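Local coordinates for YueI protein (Bacillus subtilis, PDB 2OHW), which is of unknown function and belongs to the DUF1694 family, folding as a compact chain of helices around a four-stranded mixed beta sheet, at residues A[67-72]-A[104-109]; A[60-65]-A[88-93]; A[35-40]-A[117-122]. One frame throughout, in Å; residues are numbered along the deposited sequence.

Interaction 1 (A[67-72]-A[104-109])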
ATOM      1  N   LEU A  67       7.500  -1.732   5.241  1.00 15.41           N
ATOM      2  CA  LEU A  67       6.262  -0.976   5.315  1.00 14.92           C
ATOM      3  C   LEU A  67       6.492   0.458   4.800  1.00 14.45           C
ATOM      4  O   LEU A  67       7.199   1.254   5.434  1.00 15.03           O
ATOM      5  CB  LEU A  67       5.755  -0.977   6.763  1.00 15.09           C
ATOM      6  CG  LEU A  67       4.565  -0.066   7.045  1.00 15.90           C
ATOM      7  CD1 LEU A  67       3.355  -0.568   6.289  1.00 19.04           C
ATOM      8  CD2 LEU A  67       4.281   0.015   8.546  1.00 15.91           C
ATOM      9  N   LEU A  68       5.916   0.773   3.641  1.00 13.69           N
ATOM     10  CA  LEU A  68       5.998   2.105   3.045  1.00 13.96           C
ATOM     11  C   LEU A  68       4.740   2.887   3.437  1.00 14.34           C
ATOM     12  O   LEU A  68       3.618   2.360   3.313  1.00 14.63           O
ATOM     13  CB  LEU A  68       6.070   2.004   1.523  1.00 13.81           C
ATOM     14  CG  LEU A  68       7.225   1.168   0.933  1.00 14.49           C
ATOM     15  CD1 LEU A  68       7.151   1.152  -0.590  1.00 16.24           C
ATOM     16  CD2 LEU A  68       8.573   1.722   1.386  1.00 17.09           C
ATOM     17  N   ILE A  69       4.935   4.124   3.912  1.00 14.00           N
ATOM     18  CA  ILE A  69       3.847   4.955   4.434  1.00 14.15           C
ATOM     19  C   ILE A  69       3.847   6.269   3.672  1.00 14.38           C
ATOM     20  O   ILE A  69       4.890   6.910   3.523  1.00 15.12           O
ATOM     21  CB  ILE A  69       4.063   5.238   5.921  1.00 14.58           C
ATOM     22  CG1 ILE A  69       4.011   3.942   6.722  1.00 15.13           C
ATOM     23  CG2 ILE A  69       3.027   6.235   6.449  1.00 16.13           C
ATOM     24  CD1 ILE A  69       4.726   4.055   8.068  1.00 16.73           C
ATOM     25  N   ASN A  70       2.676   6.684   3.207  1.00 14.11           N
ATOM     26  CA  ASN A  70       2.505   7.945   2.527  1.00 14.80           C
ATOM     27  C   ASN A  70       2.662   9.115   3.499  1.00 15.72           C
ATOM     28  O   ASN A  70       1.845   9.276   4.399  1.00 15.58           O
ATOM     29  CB  ASN A  70       1.099   7.977   1.916  1.00 15.06           C
ATOM     30  CG  ASN A  70       0.891   9.132   0.990  1.00 16.21           C
ATOM     31  OD1 ASN A  70       1.468  10.207   1.178  1.00 16.97           O
ATOM     32  ND2 ASN A  70       0.040   8.934  -0.014  1.00 18.90           N
ATOM     33  N   GLY A  71       3.696   9.937   3.297  1.00 16.11           N
ATOM     34  CA  GLY A  71       3.988  11.085   4.159  1.00 16.81           C
ATOM     35  C   GLY A  71       2.928  12.175   4.173  1.00 17.42           C
ATOM     36  O   GLY A  71       3.003  13.092   5.003  1.00 17.68           O
ATOM     37  N   GLU A  72       1.933  12.097   3.283  1.00 16.50           N
ATOM     38  CA  GLU A  72       0.824  13.057   3.364  1.00 17.25           C
ATOM     39  C   GLU A  72      -0.037  12.833   4.606  1.00 16.62           C
ATOM     40  O   GLU A  72      -0.764  13.741   5.038  1.00 16.32           O
ATOM     41  CB  GLU A  72      -0.071  12.979   2.134  1.00 17.90           C
ATOM     42  CG  GLU A  72       0.688  13.175   0.853  1.00 23.51           C
ATOM     43  CD  GLU A  72       0.160  14.298   0.023  1.00 29.75           C
ATOM     44  OE1 GLU A  72      -1.047  14.614   0.103  1.00 34.17           O
ATOM     45  OE2 GLU A  72       0.970  14.877  -0.727  1.00 34.41           O
ATOM     46  N   LEU A 104      -2.884   5.806  -2.383  1.00 14.48           N
ATOM     47  CA  LEU A 104      -2.433   4.740  -1.467  1.00 14.39           C
ATOM     48  C   LEU A 104      -1.810   5.337  -0.218  1.00 14.78           C
ATOM     49  O   LEU A 104      -0.994   6.261  -0.307  1.00 15.63           O
ATOM     50  CB  LEU A 104      -1.479   3.764  -2.178  1.00 14.28           C
ATOM     51  CG  LEU A 104      -2.165   3.075  -3.371  1.00 14.57           C
ATOM     52  CD1 LEU A 104      -1.262   2.031  -3.953  1.00 15.83           C
ATOM     53  CD2 LEU A 104      -3.520   2.462  -2.990  1.00 16.26           C
ATOM     54  N   GLY A 105      -2.178   4.791   0.938  1.00 13.98           N
ATOM     55  CA  GLY A 105      -1.684   5.238   2.243  1.00 13.74           C
ATOM     56  C   GLY A 105      -0.534   4.394   2.751  1.00 14.11           C
ATOM     57  O   GLY A 105       0.413   4.908   3.331  1.00 14.34           O
ATOM     58  N   ILE A 106      -0.618   3.088   2.530  1.00 14.45           N
ATOM     59  CA  ILE A 106       0.392   2.151   2.999  1.00 14.64           C
ATOM     60  C   ILE A 106       0.612   1.136   1.898  1.00 13.64           C
ATOM     61  O   ILE A 106      -0.354   0.730   1.222  1.00 13.78           O
ATOM     62  CB  ILE A 106      -0.069   1.460   4.315  1.00 15.51           C
ATOM     63  CG1 ILE A 106       0.297   2.355   5.507  1.00 17.53           C
ATOM     64  CG2 ILE A 106       0.429   0.024   4.420  1.00 20.34           C
ATOM     65  CD1 ILE A 106      -0.285   1.906   6.805  1.00 21.64           C
ATOM     66  N   VAL A 107       1.877   0.788   1.667  1.00 13.04           N
ATOM     67  CA  VAL A 107       2.228  -0.304   0.751  1.00 13.35           C
ATOM     68  C   VAL A 107       3.229  -1.197   1.469  1.00 14.08           C
ATOM     69  O   VAL A 107       4.234  -0.708   1.982  1.00 14.57           O
ATOM     70  CB  VAL A 107       2.864   0.224  -0.557  1.00 13.67           C
ATOM     71  CG1 VAL A 107       3.367  -0.917  -1.433  1.00 13.95           C
ATOM     72  CG2 VAL A 107       1.871   1.085  -1.340  1.00 15.13           C
ATOM     73  N   ILE A 108       2.939  -2.494   1.530  1.00 13.97           N
ATOM     74  CA  ILE A 108       3.900  -3.473   2.012  1.00 14.80           C
ATOM     75  C   ILE A 108       4.583  -4.037   0.783  1.00 14.82           C
ATOM     76  O   ILE A 108       3.921  -4.626  -0.076  1.00 14.76           O
ATOM     77  CB  ILE A 108       3.234  -4.584   2.849  1.00 14.61           C
ATOM     78  CG1 ILE A 108       2.537  -3.966   4.070  1.00 15.13           C
ATOM     79  CG2 ILE A 108       4.275  -5.642   3.290  1.00 16.01           C
ATOM     80  CD1 ILE A 108       1.613  -4.894   4.867  1.00 16.92           C
ATOM     81  N   ALA A 109       5.890  -3.818   0.677  1.00 15.71           N
ATOM     82  CA  ALA A 109       6.646  -4.208  -0.520  1.00 17.13           C
ATOM     83  C   ALA A 109       7.764  -5.155  -0.149  1.00 17.60           C
ATOM     84  O   ALA A 109       8.507  -4.909   0.804  1.00 17.42           O
ATOM     85  CB  ALA A 109       7.215  -2.976  -1.209  1.00 17.91           C
TER
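This is an antiparallel strand pairing at the centre of the four-stranded mixed sheet, where strands 65-70 and 104-110 lie side by side. The axes of 67-70 and 106-109 run at 159° to each other, and the contact is buried. Leu68 and Val107 form a hydrogen-bonded pair. Leu68 N gives a bond of 2.8 Å to Val107 O, nearly along the C=O axis. Val107 N returns one to Leu68 O, in the carbonyl plane. Leu67 with Ile108 and Ile69 with Ile106 are the non-hydrogen-bonded pairs on either side. Leu67 has CG anti to its backbone N (chi1 172°), which brings CD1 to 3.5 Å from Ile106 CG2. Leu67 CD1 also meets Ile108 CG1. This face lies against helix 75-87, where Ile69 touches Tyr78 and Ile82. On the other face Leu68 CD1 reaches Ala109 CB at 4.2 Å. A classic beta bulge at Gly105 and Ile106 bends the second strand. Asn70 holds that corner. Its N bonds to Gly105 O from above the carbonyl plane. The Asn70 amide is held at both ends: OD1 accepts from Glu72 N in an Asx turn, and ND2 donates to Leu104 O at 2.9 Å and a nearly straight 172°.

Interaction 2 (A[60-65]-A[88-93])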
ATOM      1  N   LYS A  60       3.213 -10.185   9.581  1.00 19.87           N
ATOM      2  CA  LYS A  60       3.560 -11.355  10.387  1.00 21.26           C
ATOM      3  C   LYS A  60       4.154 -12.477   9.533  1.00 21.63           C
ATOM      4  O   LYS A  60       4.992 -13.244  10.002  1.00 22.15           O
ATOM      5  CB  LYS A  60       2.282 -11.844  11.076  1.00 21.52           C
ATOM      6  CG  LYS A  60       2.426 -13.063  11.962  1.00 22.67           C
ATOM      7  CD  LYS A  60       1.100 -13.397  12.621  1.00 24.80           C
ATOM      8  CE  LYS A  60       1.260 -14.575  13.583  1.00 27.40           C
ATOM      9  NZ  LYS A  60       1.663 -15.834  12.885  1.00 29.43           N
ATOM     10  N   ASN A  61       3.697 -12.577   8.289  1.00 22.10           N
ATOM     11  CA  ASN A  61       4.032 -13.714   7.442  1.00 23.05           C
ATOM     12  C   ASN A  61       5.046 -13.366   6.368  1.00 24.68           C
ATOM     13  O   ASN A  61       5.357 -14.163   5.474  1.00 25.53           O
ATOM     14  CB  ASN A  61       2.742 -14.324   6.908  1.00 21.66           C
ATOM     15  CG  ASN A  61       2.071 -15.186   7.952  1.00 20.99           C
ATOM     16  OD1 ASN A  61       2.508 -16.305   8.173  1.00 19.58           O
ATOM     17  ND2 ASN A  61       1.050 -14.662   8.630  1.00 17.84           N
ATOM     18  N   SER A  62       5.618 -12.178   6.547  1.00 26.25           N
ATOM     19  CA  SER A  62       6.556 -11.592   5.618  1.00 27.34           C
ATOM     20  C   SER A  62       7.952 -12.166   5.759  1.00 27.56           C
ATOM     21  O   SER A  62       8.328 -12.715   6.799  1.00 28.49           O
ATOM     22  CB  SER A  62       6.623 -10.091   5.873  1.00 27.55           C
ATOM     23  OG  SER A  62       7.293  -9.804   7.094  1.00 28.59           O
ATOM     24  N   HIS A  63       8.709 -12.040   4.680  1.00 27.75           N
ATOM     25  CA  HIS A  63      10.145 -12.175   4.727  1.00 27.87           C
ATOM     26  C   HIS A  63      10.695 -11.034   3.881  1.00 26.66           C
ATOM     27  O   HIS A  63      10.300 -10.872   2.718  1.00 27.17           O
ATOM     28  CB  HIS A  63      10.557 -13.556   4.194  1.00 28.61           C
ATOM     29  CG  HIS A  63      11.106 -13.547   2.800  1.00 32.23           C
ATOM     30  ND1 HIS A  63      12.458 -13.623   2.541  1.00 35.28           N
ATOM     31  CD2 HIS A  63      10.492 -13.497   1.593  1.00 34.93           C
ATOM     32  CE1 HIS A  63      12.655 -13.601   1.234  1.00 35.87           C
ATOM     33  NE2 HIS A  63      11.480 -13.524   0.635  1.00 36.15           N
ATOM     34  N   ASN A  64      11.571 -10.236   4.482  1.00 26.18           N
ATOM     35  CA  ASN A  64      12.259  -9.159   3.793  1.00 25.53           C
ATOM     36  C   ASN A  64      11.289  -8.226   3.064  1.00 24.38           C
ATOM     37  O   ASN A  64      11.390  -8.012   1.859  1.00 24.30           O
ATOM     38  CB  ASN A  64      13.341  -9.723   2.864  1.00 26.19           C
ATOM     39  CG  ASN A  64      14.413 -10.505   3.621  1.00 28.44           C
ATOM     40  OD1 ASN A  64      14.975 -11.469   3.100  1.00 32.44           O
ATOM     41  ND2 ASN A  64      14.691 -10.095   4.852  1.00 31.03           N
ATOM     42  N   VAL A  65      10.333  -7.702   3.820  1.00 22.14           N
ATOM     43  CA  VAL A  65       9.451  -6.660   3.309  1.00 20.86           C
ATOM     44  C   VAL A  65       9.708  -5.369   4.070  1.00 19.60           C
ATOM     45  O   VAL A  65      10.322  -5.376   5.148  1.00 19.83           O
ATOM     46  CB  VAL A  65       7.943  -7.034   3.389  1.00 20.41           C
ATOM     47  CG1 VAL A  65       7.639  -8.291   2.563  1.00 21.53           C
ATOM     48  CG2 VAL A  65       7.463  -7.176   4.835  1.00 20.56           C
ATOM     49  N   TYR A  88       6.986  -7.526  14.305  1.00 18.30           N
ATOM     50  CA  TYR A  88       7.446  -8.636  13.476  1.00 18.50           C
ATOM     51  C   TYR A  88       8.791  -8.373  12.792  1.00 18.55           C
ATOM     52  O   TYR A  88       9.194  -9.096  11.875  1.00 20.37           O
ATOM     53  CB  TYR A  88       6.342  -9.008  12.457  1.00 18.10           C
ATOM     54  CG  TYR A  88       5.029  -9.313  13.128  1.00 20.19           C
ATOM     55  CD1 TYR A  88       4.895 -10.443  13.949  1.00 21.12           C
ATOM     56  CD2 TYR A  88       3.931  -8.465  12.990  1.00 19.67           C
ATOM     57  CE1 TYR A  88       3.712 -10.722  14.591  1.00 23.11           C
ATOM     58  CE2 TYR A  88       2.739  -8.740  13.635  1.00 20.77           C
ATOM     59  CZ  TYR A  88       2.646  -9.876  14.431  1.00 21.60           C
ATOM     60  OH  TYR A  88       1.463 -10.155  15.071  1.00 24.38           O
ATOM     61  N   GLY A  89       9.501  -7.332  13.243  1.00 18.25           N
ATOM     62  CA  GLY A  89      10.832  -7.055  12.724  1.00 18.51           C
ATOM     63  C   GLY A  89      10.859  -6.470  11.328  1.00 18.06           C
ATOM     64  O   GLY A  89      11.864  -6.617  10.617  1.00 18.94           O
ATOM     65  N   VAL A  90       9.769  -5.789  10.949  1.00 17.25           N
ATOM     66  CA  VAL A  90       9.661  -5.189   9.622  1.00 16.68           C
ATOM     67  C   VAL A  90      10.020  -3.709   9.698  1.00 16.62           C
ATOM     68  O   VAL A  90       9.408  -2.968  10.475  1.00 17.47           O
ATOM     69  CB  VAL A  90       8.219  -5.338   9.060  1.00 16.32           C
ATOM     70  CG1 VAL A  90       8.048  -4.583   7.721  1.00 16.26           C
ATOM     71  CG2 VAL A  90       7.861  -6.800   8.874  1.00 17.08           C
ATOM     72  N   PRO A  91      10.986  -3.271   8.878  1.00 16.66           N
ATOM     73  CA  PRO A  91      11.329  -1.852   8.867  1.00 16.75           C
ATOM     74  C   PRO A  91      10.240  -1.033   8.192  1.00 16.87           C
ATOM     75  O   PRO A  91       9.462  -1.571   7.408  1.00 15.92           O
ATOM     76  CB  PRO A  91      12.619  -1.817   8.049  1.00 17.72           C
ATOM     77  CG  PRO A  91      12.515  -2.967   7.145  1.00 18.12           C
ATOM     78  CD  PRO A  91      11.803  -4.042   7.927  1.00 16.82           C
ATOM     79  N   PHE A  92      10.184   0.253   8.507  1.00 17.10           N
ATOM     80  CA  PHE A  92       9.275   1.145   7.808  1.00 17.94           C
ATOM     81  C   PHE A  92       9.991   2.350   7.232  1.00 18.21           C
ATOM     82  O   PHE A  92      11.078   2.743   7.698  1.00 18.53           O
ATOM     83  CB  PHE A  92       8.133   1.590   8.723  1.00 18.62           C
ATOM     84  CG  PHE A  92       8.556   2.502   9.846  1.00 20.41           C
ATOM     85  CD1 PHE A  92       8.545   3.880   9.666  1.00 20.87           C
ATOM     86  CD2 PHE A  92       8.912   1.991  11.093  1.00 22.75           C
ATOM     87  CE1 PHE A  92       8.919   4.739  10.689  1.00 24.25           C
ATOM     88  CE2 PHE A  92       9.295   2.863  12.138  1.00 23.85           C
ATOM     89  CZ  PHE A  92       9.290   4.218  11.928  1.00 22.54           C
ATOM     90  N   LYS A  93       9.358   2.942   6.230  1.00 18.67           N
ATOM     91  CA  LYS A  93       9.867   4.152   5.586  1.00 19.73           C
ATOM     92  C   LYS A  93       8.699   5.087   5.363  1.00 19.30           C
ATOM     93  O   LYS A  93       7.669   4.675   4.838  1.00 19.00           O
ATOM     94  CB  LYS A  93      10.537   3.815   4.242  1.00 20.40           C
ATOM     95  CG  LYS A  93      11.770   2.907   4.346  1.00 23.53           C
ATOM     96  CD  LYS A  93      12.576   2.851   3.032  1.00 24.07           C
ATOM     97  CE  LYS A  93      13.784   1.920   3.170  1.00 27.82           C
ATOM     98  NZ  LYS A  93      14.452   1.614   1.870  1.00 32.02           N
TER
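Two helix C-terminal ends meet here, and one of them, that of helix 75-87, is closed by a Schellman motif. Gly89 is its C-prime residue, with positive phi. Val90 N bonds back to Ala85 O. The other end is that of helix 53-60, with the loop that leads into strand 65-70. The contact itself is mainly apolar and partly buried. Tyr88 has CG anti to its carbonyl carbon (chi1 -55°), and its ring lies under Lys60. Lys60 CB sits 3.9 Å from the Tyr88 ring centroid and only 8° off the normal, a CH-pi contact over the face. Lys60 CA lies over the same face, nearer the rim at Tyr88 CG. The lysine chain then runs out across the ring. Lys60 CG lies 3.7 Å from Tyr88 CE1, and Lys60 CD is near Tyr88 OH. The Tyr88 hydroxyl is hydrogen-bonded to Glu56 of helix 53-60, one turn before Lys60, which ties down the far end of the ring. Val90 splits its two methyls. Val90 CG2 meets Ser62 OG at 3.5 Å, while Val90 CG1 packs on Val65 CG2 at 3.9 Å. Ser62 OG is hydrogen-bonded to Leu59 O; the methyl Val90 CG2 only packs against it. Pro91 CD rests 3.4 Å from Val65 O. Parallel neighbours 65-70 and 92-95, joined through helix 75-87, form a beta-alpha-beta crossover. The contact packs the connection that enters its second strand against the one from helix 53-60 that enters its first, at one end of this crossover unit.

Interaction 3 (A[35-40]-A[117-122]); sequences ERVVLA and ELIYIQ
Ile119 lies along the backbone of Val37 and Val38 and overlaps the Val37 side chain at about a right angle. Its CD1 meets Val37 CG1 at 3.8 Å. Ile119 CG1 takes the crowded position (chi1 58°). Ile119 CG2, anti to the carbonyl carbon, rests 3.5 Å from Val37 O and is also close to Val38 O. One direct hydrogen bond joins the segments. Ala40 N donates to Ile119 O at 2.8 Å, nearly along the C=O axis. The same oxygen receives a CA-H...O contact from Leu39 CA. Leu39 CD1 packs beside this carbonyl at 3.8 Å from Ile119 O, and more loosely on Ile121 CG1. Two waters extend the join. One donates to both Val38 O and Leu118 O. The other donates to Ala40 O, at 2.7 Å, and accepts from Ile121 N. Backbone polar groups that do not meet directly are thus bridged. Val38 and Leu39 form a classic beta bulge facing Ile108, and the chain turns a corner there. Val38 N and Leu39 O bond to Ile108, so segment 117-122 meets outermost strand 37-42 on the side away from strand 104-110. Leu39 also touches Ala55 and Glu58 of helix 53-60, and Ile121 touches Glu54 of that helix.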
ATOM      1  N   GLU A  35       5.304  -5.609  -9.165  1.00 17.03           N
ATOM      2  CA  GLU A  35       5.710  -6.993  -8.941  1.00 18.19           C
ATOM      3  C   GLU A  35       6.198  -7.255  -7.513  1.00 17.07           C
ATOM      4  O   GLU A  35       6.279  -8.412  -7.104  1.00 17.08           O
ATOM      5  CB  GLU A  35       6.796  -7.423  -9.952  1.00 18.28           C
ATOM      6  CG  GLU A  35       8.134  -6.748  -9.764  1.00 20.67           C
ATOM      7  CD  GLU A  35       9.143  -7.126 -10.838  1.00 22.76           C
ATOM      8  OE1 GLU A  35       8.733  -7.679 -11.876  1.00 28.04           O
ATOM      9  OE2 GLU A  35      10.343  -6.855 -10.631  1.00 28.90           O
ATOM     10  N   ARG A  36       6.531  -6.190  -6.778  1.00 16.71           N
ATOM     11  CA  ARG A  36       7.027  -6.345  -5.410  1.00 16.59           C
ATOM     12  C   ARG A  36       5.951  -6.106  -4.332  1.00 16.31           C
ATOM     13  O   ARG A  36       6.183  -6.324  -3.137  1.00 15.49           O
ATOM     14  CB  ARG A  36       8.245  -5.441  -5.200  1.00 17.76           C
ATOM     15  CG  ARG A  36       9.403  -5.727  -6.221  1.00 19.34           C
ATOM     16  CD  ARG A  36      10.763  -5.581  -5.589  1.00 25.12           C
ATOM     17  NE  ARG A  36      11.931  -5.566  -6.494  1.00 27.81           N
ATOM     18  CZ  ARG A  36      12.087  -6.193  -7.666  1.00 32.97           C
ATOM     19  NH1 ARG A  36      11.149  -6.971  -8.187  1.00 35.20           N
ATOM     20  NH2 ARG A  36      13.233  -6.043  -8.330  1.00 35.28           N
ATOM     21  N   VAL A  37       4.764  -5.688  -4.753  1.00 16.17           N
ATOM     22  CA  VAL A  37       3.738  -5.318  -3.789  1.00 15.80           C
ATOM     23  C   VAL A  37       3.072  -6.559  -3.202  1.00 16.30           C
ATOM     24  O   VAL A  37       2.615  -7.442  -3.942  1.00 15.67           O
ATOM     25  CB  VAL A  37       2.689  -4.375  -4.406  1.00 15.29           C
ATOM     26  CG1 VAL A  37       1.605  -4.057  -3.391  1.00 16.15           C
ATOM     27  CG2 VAL A  37       3.355  -3.075  -4.906  1.00 15.01           C
ATOM     28  N   VAL A  38       3.011  -6.602  -1.871  1.00 15.94           N
ATOM     29  CA  VAL A  38       2.335  -7.648  -1.125  1.00 16.75           C
ATOM     30  C   VAL A  38       0.920  -7.213  -0.728  1.00 16.25           C
ATOM     31  O   VAL A  38      -0.012  -8.008  -0.782  1.00 16.93           O
ATOM     32  CB  VAL A  38       3.156  -8.017   0.145  1.00 17.24           C
ATOM     33  CG1 VAL A  38       2.399  -8.981   1.031  1.00 20.29           C
ATOM     34  CG2 VAL A  38       4.508  -8.619  -0.258  1.00 19.13           C
ATOM     35  N   LEU A  39       0.753  -5.948  -0.341  1.00 15.85           N
ATOM     36  CA  LEU A  39      -0.555  -5.437   0.059  1.00 16.18           C
ATOM     37  C   LEU A  39      -0.506  -3.923  -0.015  1.00 16.08           C
ATOM     38  O   LEU A  39       0.527  -3.306   0.264  1.00 15.71           O
ATOM     39  CB  LEU A  39      -0.906  -5.883   1.478  1.00 17.52           C
ATOM     40  CG  LEU A  39      -2.369  -5.754   1.953  1.00 19.14           C
ATOM     41  CD1 LEU A  39      -3.222  -6.908   1.396  1.00 22.33           C
ATOM     42  CD2 LEU A  39      -2.369  -5.821   3.460  1.00 21.90           C
ATOM     43  N   ALA A  40      -1.627  -3.316  -0.390  1.00 15.26           N
ATOM     44  CA  ALA A  40      -1.736  -1.867  -0.410  1.00 15.86           C
ATOM     45  C   ALA A  40      -3.066  -1.465   0.208  1.00 16.15           C
ATOM     46  O   ALA A  40      -4.081  -2.143  -0.006  1.00 17.26           O
ATOM     47  CB  ALA A  40      -1.625  -1.362  -1.828  1.00 16.12           C
ATOM     48  N   GLU A 117      -1.203 -11.569  -7.252  1.00 20.34           N
ATOM     49  CA  GLU A 117      -2.353 -11.088  -8.003  1.00 20.53           C
ATOM     50  C   GLU A 117      -3.228 -10.199  -7.135  1.00 19.66           C
ATOM     51  O   GLU A 117      -3.592  -9.104  -7.543  1.00 20.53           O
ATOM     52  CB  GLU A 117      -3.187 -12.250  -8.563  1.00 21.44           C
ATOM     53  CG  GLU A 117      -2.458 -13.096  -9.621  1.00 22.79           C
ATOM     54  N   LEU A 118      -3.538 -10.674  -5.925  1.00 18.06           N
ATOM     55  CA  LEU A 118      -4.471  -9.994  -5.026  1.00 17.51           C
ATOM     56  C   LEU A 118      -3.708  -9.226  -3.967  1.00 16.58           C
ATOM     57  O   LEU A 118      -3.059  -9.835  -3.104  1.00 17.38           O
ATOM     58  CB  LEU A 118      -5.383 -11.018  -4.339  1.00 17.94           C
ATOM     59  CG  LEU A 118      -6.411 -10.493  -3.343  1.00 19.02           C
ATOM     60  CD1 LEU A 118      -7.397  -9.555  -4.021  1.00 20.90           C
ATOM     61  CD2 LEU A 118      -7.142 -11.661  -2.719  1.00 19.91           C
ATOM     62  N   ILE A 119      -3.794  -7.896  -4.020  1.00 14.70           N
ATOM     63  CA  ILE A 119      -3.014  -7.037  -3.126  1.00 14.15           C
ATOM     64  C   ILE A 119      -3.852  -5.981  -2.413  1.00 14.12           C
ATOM     65  O   ILE A 119      -3.308  -5.001  -1.877  1.00 14.64           O
ATOM     66  CB  ILE A 119      -1.892  -6.307  -3.874  1.00 13.40           C
ATOM     67  CG1 ILE A 119      -2.478  -5.462  -5.010  1.00 13.19           C
ATOM     68  CG2 ILE A 119      -0.811  -7.283  -4.361  1.00 15.17           C
ATOM     69  CD1 ILE A 119      -1.547  -4.349  -5.424  1.00 17.19           C
ATOM     70  N   TYR A 120      -5.167  -6.128  -2.442  1.00 13.53           N
ATOM     71  CA  TYR A 120      -6.031  -5.145  -1.786  1.00 13.64           C
ATOM     72  C   TYR A 120      -7.063  -5.815  -0.900  1.00 14.09           C
ATOM     73  O   TYR A 120      -7.327  -7.027  -1.043  1.00 14.56           O
ATOM     74  CB  TYR A 120      -6.712  -4.212  -2.801  1.00 13.65           C
ATOM     75  CG  TYR A 120      -7.970  -4.729  -3.468  1.00 13.73           C
ATOM     76  CD1 TYR A 120      -9.165  -4.036  -3.330  1.00 14.41           C
ATOM     77  CD2 TYR A 120      -7.967  -5.875  -4.258  1.00 13.59           C
ATOM     78  CE1 TYR A 120     -10.332  -4.482  -3.937  1.00 15.03           C
ATOM     79  CE2 TYR A 120      -9.146  -6.345  -4.852  1.00 14.34           C
ATOM     80  CZ  TYR A 120     -10.310  -5.627  -4.698  1.00 13.78           C
ATOM     81  OH  TYR A 120     -11.472  -6.062  -5.310  1.00 16.21           O
ATOM     82  N   ILE A 121      -7.654  -5.009  -0.007  1.00 14.00           N
ATOM     83  CA  ILE A 121      -8.719  -5.424   0.892  1.00 15.06           C
ATOM     84  C   ILE A 121     -10.031  -4.836   0.395  1.00 14.88           C
ATOM     85  O   ILE A 121     -10.260  -3.629   0.477  1.00 14.29           O
ATOM     86  CB  ILE A 121      -8.443  -4.953   2.358  1.00 15.22           C
ATOM     87  CG1 ILE A 121      -7.063  -5.417   2.824  1.00 16.33           C
ATOM     88  CG2 ILE A 121      -9.579  -5.409   3.295  1.00 16.66           C
ATOM     89  CD1 ILE A 121      -6.609  -4.835   4.153  1.00 18.20           C
ATOM     90  N   GLN A 122     -10.860  -5.692  -0.193  1.00 15.40           N
ATOM     91  CA  GLN A 122     -12.115  -5.243  -0.735  1.00 16.50           C
ATOM     92  C   GLN A 122     -13.114  -5.019   0.383  1.00 17.42           C
ATOM     93  O   GLN A 122     -13.610  -5.971   0.999  1.00 19.37           O
ATOM     94  CB  GLN A 122     -12.655  -6.298  -1.695  1.00 16.04           C
ATOM     95  CG  GLN A 122     -13.943  -5.888  -2.381  1.00 18.46           C
ATOM     96  CD  GLN A 122     -14.528  -7.030  -3.157  1.00 19.82           C
ATOM     97  OE1 GLN A 122     -14.686  -8.141  -2.635  1.00 20.02           O
ATOM     98  NE2 GLN A 122     -14.850  -6.778  -4.413  1.00 21.63           N
TER
HETATM   99  O   HOH W   1      -1.579 -10.416  -0.825  1.00 29.75           O
HETATM  100  O   HOH W   2      -6.753  -2.300   0.134  1.00 15.12           O

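How the interactions relate
From the N terminus, 35-40 comes first and pairs with 117-122 near the C terminus, so interaction 3 closes a long loop. Interactions 1 and 2 both nest inside it. Those two cross: 60-65 leads into 67-72, then 88-93 closes interaction 2 and 104-109 closes interaction 1. All three reach the same sheet. Leu67 exchanges probable backbone hydrogen bonds with Pro91 and Lys93, joining interactions 1 and 2 through strands 65-70 and 92-95. Ile108 does the same with Val38 and Leu39, joining interactions 1 and 3. Val65 meets Val38 in packing between interactions 2 and 3. Together the contacts tie the sheet's centre to both its outer strands.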